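Local coordinates for protein ORF10 (Moritella marina, PDB 6RIW) that forms the ketosynthase–chain length factor part of a polyunsaturated fatty acid synthase, where it probably extends acyl chains by 3-oxoacyl-[acyl-carrier-protein] synthase chemistry, at residues S123-Y137 and M582-R594. Sequence-based numbering, arbitrary orientation.
Sequences SFPTKSSNQLFMPLY and MGMELELHQYRGR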
ATOM      1  N   SER A 123      -2.536   2.940  -0.716  1.00 16.51           N
ATOM      2  CA  SER A 123      -1.742   3.258  -1.898  1.00 16.97           C
ATOM      3  C   SER A 123      -2.461   4.247  -2.798  1.00 19.11           C
ATOM      4  O   SER A 123      -2.512   4.038  -4.013  1.00 18.01           O
ATOM      5  CB  SER A 123      -1.414   1.971  -2.661  1.00 18.85           C
ATOM      6  OG  SER A 123      -0.502   1.184  -1.918  1.00 24.82           O
ATOM      7  N   PHE A 124      -3.047   5.308  -2.228  1.00 15.16           N
ATOM      8  CA  PHE A 124      -3.810   6.308  -2.976  1.00 14.92           C
ATOM      9  C   PHE A 124      -3.040   7.615  -3.083  1.00 14.26           C
ATOM     10  O   PHE A 124      -2.222   7.928  -2.216  1.00 14.17           O
ATOM     11  CB  PHE A 124      -5.119   6.639  -2.263  1.00 14.74           C
ATOM     12  CG  PHE A 124      -6.177   5.568  -2.323  1.00 18.62           C
ATOM     13  CD1 PHE A 124      -6.045   4.457  -3.128  1.00 21.38           C
ATOM     14  CD2 PHE A 124      -7.323   5.716  -1.551  1.00 18.85           C
ATOM     15  CE1 PHE A 124      -7.047   3.502  -3.166  1.00 21.44           C
ATOM     16  CE2 PHE A 124      -8.330   4.772  -1.583  1.00 23.78           C
ATOM     17  CZ  PHE A 124      -8.188   3.661  -2.403  1.00 21.47           C
ATOM     18  N   PRO A 125      -3.354   8.450  -4.074  1.00 12.89           N
ATOM     19  CA  PRO A 125      -2.811   9.817  -4.096  1.00 13.12           C
ATOM     20  C   PRO A 125      -3.085  10.523  -2.775  1.00 13.00           C
ATOM     21  O   PRO A 125      -4.113  10.296  -2.136  1.00 12.23           O
ATOM     22  CB  PRO A 125      -3.570  10.488  -5.241  1.00 12.50           C
ATOM     23  CG  PRO A 125      -3.924   9.306  -6.204  1.00 14.00           C
ATOM     24  CD  PRO A 125      -4.173   8.131  -5.258  1.00 13.14           C
ATOM     25  N   THR A 126      -2.171  11.406  -2.394  1.00 13.16           N
ATOM     26  CA  THR A 126      -2.351  12.251  -1.221  1.00 11.44           C
ATOM     27  C   THR A 126      -2.516  13.696  -1.662  1.00 12.87           C
ATOM     28  O   THR A 126      -2.348  14.046  -2.837  1.00 11.26           O
ATOM     29  CB  THR A 126      -1.174  12.146  -0.247  1.00 14.05           C
ATOM     30  OG1 THR A 126      -0.008  12.725  -0.845  1.00 13.38           O
ATOM     31  CG2 THR A 126      -0.899  10.679   0.168  1.00 13.25           C
ATOM     32  N   LYS A 127      -2.833  14.565  -0.695  1.00 11.35           N
ATOM     33  CA  LYS A 127      -2.991  15.967  -1.058  1.00 13.57           C
ATOM     34  C   LYS A 127      -1.680  16.547  -1.578  1.00 15.98           C
ATOM     35  O   LYS A 127      -1.697  17.399  -2.476  1.00 14.89           O
ATOM     36  CB  LYS A 127      -3.519  16.763   0.144  1.00 13.48           C
ATOM     37  CG  LYS A 127      -4.880  16.266   0.647  1.00 14.36           C
ATOM     38  CD  LYS A 127      -5.440  17.221   1.735  1.00 18.04           C
ATOM     39  CE  LYS A 127      -4.564  17.163   3.000  1.00 19.75           C
ATOM     40  NZ  LYS A 127      -4.580  15.814   3.702  1.00 18.02           N
ATOM     41  N   SER A 128      -0.539  16.029  -1.102  1.00 13.62           N
ATOM     42  CA  SER A 128       0.757  16.516  -1.557  1.00 13.18           C
ATOM     43  C   SER A 128       1.225  15.839  -2.839  1.00 11.47           C
ATOM     44  O   SER A 128       1.831  16.495  -3.691  1.00 13.50           O
ATOM     45  CB  SER A 128       1.814  16.320  -0.465  1.00 15.70           C
ATOM     46  OG  SER A 128       1.452  17.041   0.709  1.00 15.66           O
ATOM     47  N   SER A 129       1.010  14.531  -2.988  1.00 11.37           N
ATOM     48  CA  SER A 129       1.516  13.871  -4.203  1.00 12.71           C
ATOM     49  C   SER A 129       0.875  14.453  -5.468  1.00 11.79           C
ATOM     50  O   SER A 129       1.536  14.546  -6.512  1.00 11.61           O
ATOM     51  CB  SER A 129       1.324  12.349  -4.111  1.00 10.33           C
ATOM     52  OG  SER A 129      -0.033  11.950  -4.239  1.00 11.89           O
ATOM     53  N   ASN A 130      -0.388  14.898  -5.375  1.00 11.33           N
ATOM     54  CA  ASN A 130      -1.061  15.567  -6.489  1.00 12.24           C
ATOM     55  C   ASN A 130      -0.223  16.706  -7.047  1.00 13.37           C
ATOM     56  O   ASN A 130      -0.164  16.906  -8.266  1.00 11.68           O
ATOM     57  CB  ASN A 130      -2.417  16.142  -6.047  1.00 11.09           C
ATOM     58  CG  ASN A 130      -3.481  15.101  -5.801  1.00 14.98           C
ATOM     59  OD1 ASN A 130      -3.399  13.964  -6.264  1.00 14.51           O
ATOM     60  ND2 ASN A 130      -4.513  15.500  -5.060  1.00 13.05           N
ATOM     61  N   GLN A 131       0.433  17.473  -6.167  1.00 12.53           N
ATOM     62  CA  GLN A 131       1.153  18.660  -6.617  1.00 13.60           C
ATOM     63  C   GLN A 131       2.299  18.308  -7.554  1.00 12.52           C
ATOM     64  O   GLN A 131       2.701  19.138  -8.380  1.00 14.17           O
ATOM     65  CB  GLN A 131       1.709  19.447  -5.418  1.00 14.90           C
ATOM     66  CG  GLN A 131       0.668  20.039  -4.479  1.00 13.78           C
ATOM     67  CD  GLN A 131       0.226  21.436  -4.910  1.00 16.02           C
ATOM     68  OE1 GLN A 131       0.681  21.957  -5.930  1.00 18.21           O
ATOM     69  NE2 GLN A 131      -0.677  22.042  -4.130  1.00 18.51           N
ATOM     70  N   LEU A 132       2.825  17.093  -7.454  1.00  9.37           N
ATOM     71  CA  LEU A 132       3.970  16.686  -8.258  1.00 11.24           C
ATOM     72  C   LEU A 132       3.596  16.212  -9.654  1.00 12.01           C
ATOM     73  O   LEU A 132       4.485  16.124 -10.500  1.00 12.57           O
ATOM     74  CB  LEU A 132       4.749  15.569  -7.539  1.00 12.36           C
ATOM     75  CG  LEU A 132       5.387  15.975  -6.199  1.00 13.75           C
ATOM     76  CD1 LEU A 132       5.787  14.749  -5.375  1.00 13.53           C
ATOM     77  CD2 LEU A 132       6.593  16.844  -6.424  1.00 13.98           C
ATOM     78  N   PHE A 133       2.321  15.913  -9.927  1.00 12.08           N
ATOM     79  CA  PHE A 133       1.969  15.284 -11.199  1.00 11.12           C
ATOM     80  C   PHE A 133       0.902  16.037 -11.985  1.00 10.08           C
ATOM     81  O   PHE A 133       0.913  15.991 -13.215  1.00 11.95           O
ATOM     82  CB  PHE A 133       1.526  13.842 -10.953  1.00 10.57           C
ATOM     83  CG  PHE A 133       2.586  13.037 -10.269  1.00  8.65           C
ATOM     84  CD1 PHE A 133       3.795  12.786 -10.928  1.00 11.06           C
ATOM     85  CD2 PHE A 133       2.420  12.600  -8.958  1.00 10.48           C
ATOM     86  CE1 PHE A 133       4.810  12.080 -10.279  1.00 12.32           C
ATOM     87  CE2 PHE A 133       3.407  11.881  -8.308  1.00 11.67           C
ATOM     88  CZ  PHE A 133       4.612  11.622  -8.952  1.00 12.44           C
ATOM     89  N   MET A 134      -0.017  16.718 -11.308  1.00 11.55           N
ATOM     90  CA  MET A 134      -1.067  17.439 -12.033  1.00 11.57           C
ATOM     91  C   MET A 134      -0.537  18.351 -13.139  1.00 12.92           C
ATOM     92  O   MET A 134      -1.186  18.427 -14.198  1.00 14.23           O
ATOM     93  CB  MET A 134      -1.909  18.276 -11.053  1.00 13.24           C
ATOM     94  CG  MET A 134      -2.839  17.524 -10.142  1.00 14.64           C
ATOM     95  SD  MET A 134      -3.762  16.150 -10.887  1.00 18.17           S
ATOM     96  CE  MET A 134      -4.028  15.145  -9.421  1.00 15.95           C
ATOM     97  N   PRO A 135       0.568  19.080 -12.969  1.00 14.05           N
ATOM     98  CA  PRO A 135       0.993  19.985 -14.047  1.00 15.18           C
ATOM     99  C   PRO A 135       1.346  19.264 -15.337  1.00 15.58           C
ATOM    100  O   PRO A 135       1.268  19.884 -16.396  1.00 13.92           O
ATOM    101  CB  PRO A 135       2.216  20.697 -13.454  1.00 15.14           C
ATOM    102  CG  PRO A 135       2.029  20.621 -11.995  1.00 16.28           C
ATOM    103  CD  PRO A 135       1.417  19.250 -11.769  1.00 15.93           C
ATOM    104  N   LEU A 136       1.737  17.984 -15.284  1.00 11.53           N
ATOM    105  CA  LEU A 136       1.943  17.224 -16.519  1.00 10.95           C
ATOM    106  C   LEU A 136       0.683  17.245 -17.379  1.00 12.04           C
ATOM    107  O   LEU A 136       0.715  17.662 -18.540  1.00 14.24           O
ATOM    108  CB  LEU A 136       2.308  15.773 -16.205  1.00 12.09           C
ATOM    109  CG  LEU A 136       3.621  15.499 -15.468  1.00 13.15           C
ATOM    110  CD1 LEU A 136       3.634  14.060 -14.904  1.00 12.22           C
ATOM    111  CD2 LEU A 136       4.766  15.729 -16.442  1.00 13.54           C
ATOM    112  N   TYR A 137      -0.434  16.770 -16.825  1.00 12.92           N
ATOM    113  CA  TYR A 137      -1.655  16.656 -17.625  1.00 11.46           C
ATOM    114  C   TYR A 137      -2.200  18.025 -17.982  1.00 11.68           C
ATOM    115  O   TYR A 137      -2.729  18.223 -19.086  1.00 13.35           O
ATOM    116  CB  TYR A 137      -2.730  15.871 -16.881  1.00 10.89           C
ATOM    117  CG  TYR A 137      -2.176  14.812 -15.963  1.00 14.73           C
ATOM    118  CD1 TYR A 137      -1.314  13.832 -16.467  1.00 10.70           C
ATOM    119  CD2 TYR A 137      -2.519  14.789 -14.598  1.00 12.62           C
ATOM    120  CE1 TYR A 137      -0.772  12.867 -15.636  1.00 13.71           C
ATOM    121  CE2 TYR A 137      -2.003  13.822 -13.753  1.00 13.87           C
ATOM    122  CZ  TYR A 137      -1.142  12.855 -14.282  1.00 15.21           C
ATOM    123  OH  TYR A 137      -0.606  11.896 -13.456  1.00 14.22           O
ATOM    124  N   MET A 582       4.805  -3.786  -4.181  1.00 12.58           N
ATOM    125  CA  MET A 582       4.377  -2.738  -5.096  1.00 12.76           C
ATOM    126  C   MET A 582       4.533  -1.404  -4.389  1.00 13.10           C
ATOM    127  O   MET A 582       4.776  -1.342  -3.183  1.00 12.82           O
ATOM    128  CB  MET A 582       2.927  -2.962  -5.554  1.00 13.82           C
ATOM    129  CG  MET A 582       1.935  -3.154  -4.378  1.00 12.94           C
ATOM    130  SD  MET A 582       1.431  -1.592  -3.573  1.00 19.72           S
ATOM    131  CE  MET A 582       0.110  -1.067  -4.714  1.00 16.25           C
ATOM    132  N   GLY A 583       4.452  -0.334  -5.178  1.00 13.63           N
ATOM    133  CA  GLY A 583       4.166   0.993  -4.683  1.00 16.79           C
ATOM    134  C   GLY A 583       2.956   1.515  -5.444  1.00 17.87           C
ATOM    135  O   GLY A 583       2.388   0.818  -6.293  1.00 16.02           O
ATOM    136  N   MET A 584       2.556   2.745  -5.133  1.00 16.93           N
ATOM    137  CA  MET A 584       1.323   3.217  -5.766  1.00 16.55           C
ATOM    138  C   MET A 584       1.514   3.352  -7.274  1.00 13.20           C
ATOM    139  O   MET A 584       2.613   3.639  -7.767  1.00 16.38           O
ATOM    140  CB  MET A 584       0.834   4.540  -5.144  1.00 18.84           C
ATOM    141  CG  MET A 584       1.670   5.773  -5.384  1.00 22.45           C
ATOM    142  SD  MET A 584       0.676   7.325  -5.203  1.00 33.79           S
ATOM    143  CE  MET A 584      -0.487   7.127  -6.482  1.00 11.87           C
ATOM    144  N   GLU A 585       0.450   3.063  -8.010  1.00 14.41           N
ATOM    145  CA  GLU A 585       0.395   3.386  -9.428  1.00 13.88           C
ATOM    146  C   GLU A 585       0.317   4.900  -9.542  1.00 13.93           C
ATOM    147  O   GLU A 585      -0.719   5.493  -9.231  1.00 12.57           O
ATOM    148  CB  GLU A 585      -0.822   2.722 -10.066  1.00 15.26           C
ATOM    149  CG  GLU A 585      -1.035   3.079 -11.544  1.00 16.11           C
ATOM    150  CD  GLU A 585       0.231   2.890 -12.375  1.00 24.51           C
ATOM    151  OE1 GLU A 585       0.510   1.731 -12.785  1.00 19.16           O
ATOM    152  OE2 GLU A 585       0.940   3.902 -12.632  1.00 21.21           O
ATOM    153  N   LEU A 586       1.420   5.526  -9.933  1.00 12.57           N
ATOM    154  CA  LEU A 586       1.442   6.980 -10.034  1.00 13.09           C
ATOM    155  C   LEU A 586       0.460   7.506 -11.075  1.00 14.17           C
ATOM    156  O   LEU A 586       0.047   8.675 -10.979  1.00 12.95           O
ATOM    157  CB  LEU A 586       2.862   7.426 -10.350  1.00 11.40           C
ATOM    158  CG  LEU A 586       3.912   7.093  -9.259  1.00 12.26           C
ATOM    159  CD1 LEU A 586       5.320   7.423  -9.786  1.00 13.36           C
ATOM    160  CD2 LEU A 586       3.635   7.859  -7.963  1.00 13.58           C
ATOM    161  N   GLU A 587       0.070   6.680 -12.073  1.00 13.98           N
ATOM    162  CA  GLU A 587      -0.941   7.119 -13.036  1.00 12.98           C
ATOM    163  C   GLU A 587      -2.308   7.340 -12.396  1.00 14.12           C
ATOM    164  O   GLU A 587      -3.191   7.933 -13.038  1.00 11.98           O
ATOM    165  CB  GLU A 587      -1.065   6.124 -14.208  1.00 13.88           C
ATOM    166  CG  GLU A 587       0.199   6.074 -15.067  1.00 17.28           C
ATOM    167  CD  GLU A 587       0.035   5.204 -16.319  1.00 25.19           C
ATOM    168  OE1 GLU A 587      -0.946   4.427 -16.406  1.00 25.54           O
ATOM    169  OE2 GLU A 587       0.898   5.295 -17.211  1.00 22.01           O
ATOM    170  N   LEU A 588      -2.500   6.924 -11.142  1.00 12.92           N
ATOM    171  CA  LEU A 588      -3.757   7.227 -10.467  1.00 10.99           C
ATOM    172  C   LEU A 588      -4.022   8.727 -10.318  1.00 12.67           C
ATOM    173  O   LEU A 588      -5.182   9.120 -10.102  1.00 11.10           O
ATOM    174  CB  LEU A 588      -3.782   6.565  -9.079  1.00 12.56           C
ATOM    175  CG  LEU A 588      -3.872   5.025  -9.050  1.00 14.98           C
ATOM    176  CD1 LEU A 588      -3.896   4.556  -7.599  1.00 17.08           C
ATOM    177  CD2 LEU A 588      -5.091   4.543  -9.802  1.00 17.55           C
ATOM    178  N   HIS A 589      -2.985   9.567 -10.406  1.00 12.29           N
ATOM    179  CA  HIS A 589      -3.185  11.014 -10.362  1.00 11.84           C
ATOM    180  C   HIS A 589      -3.943  11.523 -11.578  1.00 12.28           C
ATOM    181  O   HIS A 589      -4.486  12.631 -11.534  1.00 12.57           O
ATOM    182  CB  HIS A 589      -1.830  11.730 -10.234  1.00 11.85           C
ATOM    183  CG  HIS A 589      -1.139  11.423  -8.937  1.00 12.21           C
ATOM    184  ND1 HIS A 589      -0.174  10.446  -8.823  1.00 11.81           N
ATOM    185  CD2 HIS A 589      -1.301  11.944  -7.695  1.00 10.67           C
ATOM    186  CE1 HIS A 589       0.234  10.375  -7.561  1.00 11.19           C
ATOM    187  NE2 HIS A 589      -0.422  11.285  -6.859  1.00 11.51           N
ATOM    188  N   GLN A 590      -4.010  10.725 -12.648  1.00 12.71           N
ATOM    189  CA  GLN A 590      -4.756  11.154 -13.821  1.00 12.93           C
ATOM    190  C   GLN A 590      -6.247  11.256 -13.538  1.00 12.33           C
ATOM    191  O   GLN A 590      -6.940  12.009 -14.224  1.00 13.88           O
ATOM    192  CB  GLN A 590      -4.489  10.193 -14.988  1.00 14.64           C
ATOM    193  CG  GLN A 590      -3.050  10.254 -15.471  1.00 11.92           C
ATOM    194  CD  GLN A 590      -2.705   9.121 -16.417  1.00 18.41           C
ATOM    195  OE1 GLN A 590      -3.591   8.491 -16.972  1.00 18.80           O
ATOM    196  NE2 GLN A 590      -1.409   8.868 -16.613  1.00 19.28           N
ATOM    197  N   TYR A 591      -6.756  10.520 -12.546  1.00 13.68           N
ATOM    198  CA  TYR A 591      -8.188  10.560 -12.279  1.00 14.45           C
ATOM    199  C   TYR A 591      -8.621  11.932 -11.762  1.00 14.22           C
ATOM    200  O   TYR A 591      -9.572  12.540 -12.286  1.00 15.15           O
ATOM    201  CB  TYR A 591      -8.583   9.460 -11.298  1.00 17.52           C
ATOM    202  CG  TYR A 591     -10.043   9.561 -10.978  1.00 18.65           C
ATOM    203  CD1 TYR A 591     -10.995   9.350 -11.963  1.00 20.17           C
ATOM    204  CD2 TYR A 591     -10.470   9.920  -9.705  1.00 20.65           C
ATOM    205  CE1 TYR A 591     -12.353   9.493 -11.691  1.00 22.81           C
ATOM    206  CE2 TYR A 591     -11.816  10.054  -9.419  1.00 22.18           C
ATOM    207  CZ  TYR A 591     -12.749   9.837 -10.419  1.00 23.44           C
ATOM    208  OH  TYR A 591     -14.082   9.977 -10.132  1.00 26.17           O
ATOM    209  N   ARG A 592      -7.958  12.441 -10.724  1.00 12.50           N
ATOM    210  CA  ARG A 592      -8.243  13.824 -10.330  1.00 13.10           C
ATOM    211  C   ARG A 592      -7.799  14.805 -11.414  1.00 13.18           C
ATOM    212  O   ARG A 592      -8.407  15.874 -11.582  1.00 13.01           O
ATOM    213  CB  ARG A 592      -7.574  14.163  -8.992  1.00 13.55           C
ATOM    214  CG  ARG A 592      -7.934  15.586  -8.528  1.00 14.90           C
ATOM    215  CD  ARG A 592      -7.496  15.905  -7.106  1.00 13.56           C
ATOM    216  NE  ARG A 592      -7.830  17.308  -6.828  1.00 14.73           N
ATOM    217  CZ  ARG A 592      -8.003  17.820  -5.612  1.00 16.32           C
ATOM    218  NH1 ARG A 592      -7.871  17.053  -4.545  1.00 16.45           N
ATOM    219  NH2 ARG A 592      -8.315  19.106  -5.470  1.00 13.81           N
ATOM    220  N   GLY A 593      -6.752  14.457 -12.164  1.00 11.70           N
ATOM    221  CA  GLY A 593      -6.383  15.252 -13.323  1.00 12.54           C
ATOM    222  C   GLY A 593      -7.556  15.507 -14.252  1.00 14.91           C
ATOM    223  O   GLY A 593      -7.664  16.583 -14.846  1.00 13.56           O
ATOM    224  N   ARG A 594      -8.455  14.531 -14.378  1.00 11.57           N
ATOM    225  CA  ARG A 594      -9.695  14.737 -15.131  1.00 13.60           C
ATOM    226  C   ARG A 594     -10.740  15.494 -14.309  1.00 14.84           C
ATOM    227  O   ARG A 594     -11.292  16.514 -14.746  1.00 12.41           O
ATOM    228  CB  ARG A 594     -10.243  13.376 -15.576  1.00 16.43           C
ATOM    229  CG  ARG A 594     -11.689  13.394 -16.087  1.00 16.52           C
ATOM    230  CD  ARG A 594     -12.439  12.062 -15.930  1.00 19.33           C
ATOM    231  NE  ARG A 594     -13.868  12.337 -16.093  1.00 20.93           N
ATOM    232  CZ  ARG A 594     -14.508  12.351 -17.258  1.00 20.58           C
ATOM    233  NH1 ARG A 594     -13.864  12.048 -18.369  1.00 17.92           N
ATOM    234  NH2 ARG A 594     -15.801  12.671 -17.303  1.00 22.13           N
TER
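The imidazole of His589 is held between Phe133 and Pro125. Phe133 CD2 lies over one face, 3.4 Å from His589 ND1, the ring planes 39° apart. Pro125 CG covers the opposite face in a CH-pi contact, 4.2 Å from the ring centroid. Ser129 OG, Asn130 OD1 and Leu586 O lie at the ring edge, in its plane. Ser129 OG hydrogen-bonds to His589 NE2 at 2.7 Å. Asn130 OD1 is 3.2 Å from His589 CD2, its amide nearly perpendicular to the ring. His589 ND1 donates to Leu586 O at 2.8 Å. With CG anti to the carbonyl carbon (chi1 -65°), the ring enters a hole made by Ser129, Asn130, Phe133 and Met134. Thr126 N donates to Ser129 OG and Ser129 N donates back to Thr126 OG1, a capping box that probably helps hold the hydroxyl toward the histidine. Gln590 CG packs 3.4 Å from Tyr137 CZ, and Met134 CE touches His589 O. Tyr137 OH and Gln590 NE2 hydrogen-bond to Glu700. Asn130 ND2 hydrogen-bonds to Asp227, which also salt-bridges Arg592 NH1; Arg592 NE bonds to Asn596. A leucine in place of His589 would probably leave Ser129 OG without its partner across the contact and Leu586 O without its side-chain donor. Helices 129-137 (ketosynthase half) and 589-594 (probably chain length factor half) cross at -63°, axes 9.3 Å apart. Bonds at both nitrogens fix the turn of this buried imidazole between apolar groups.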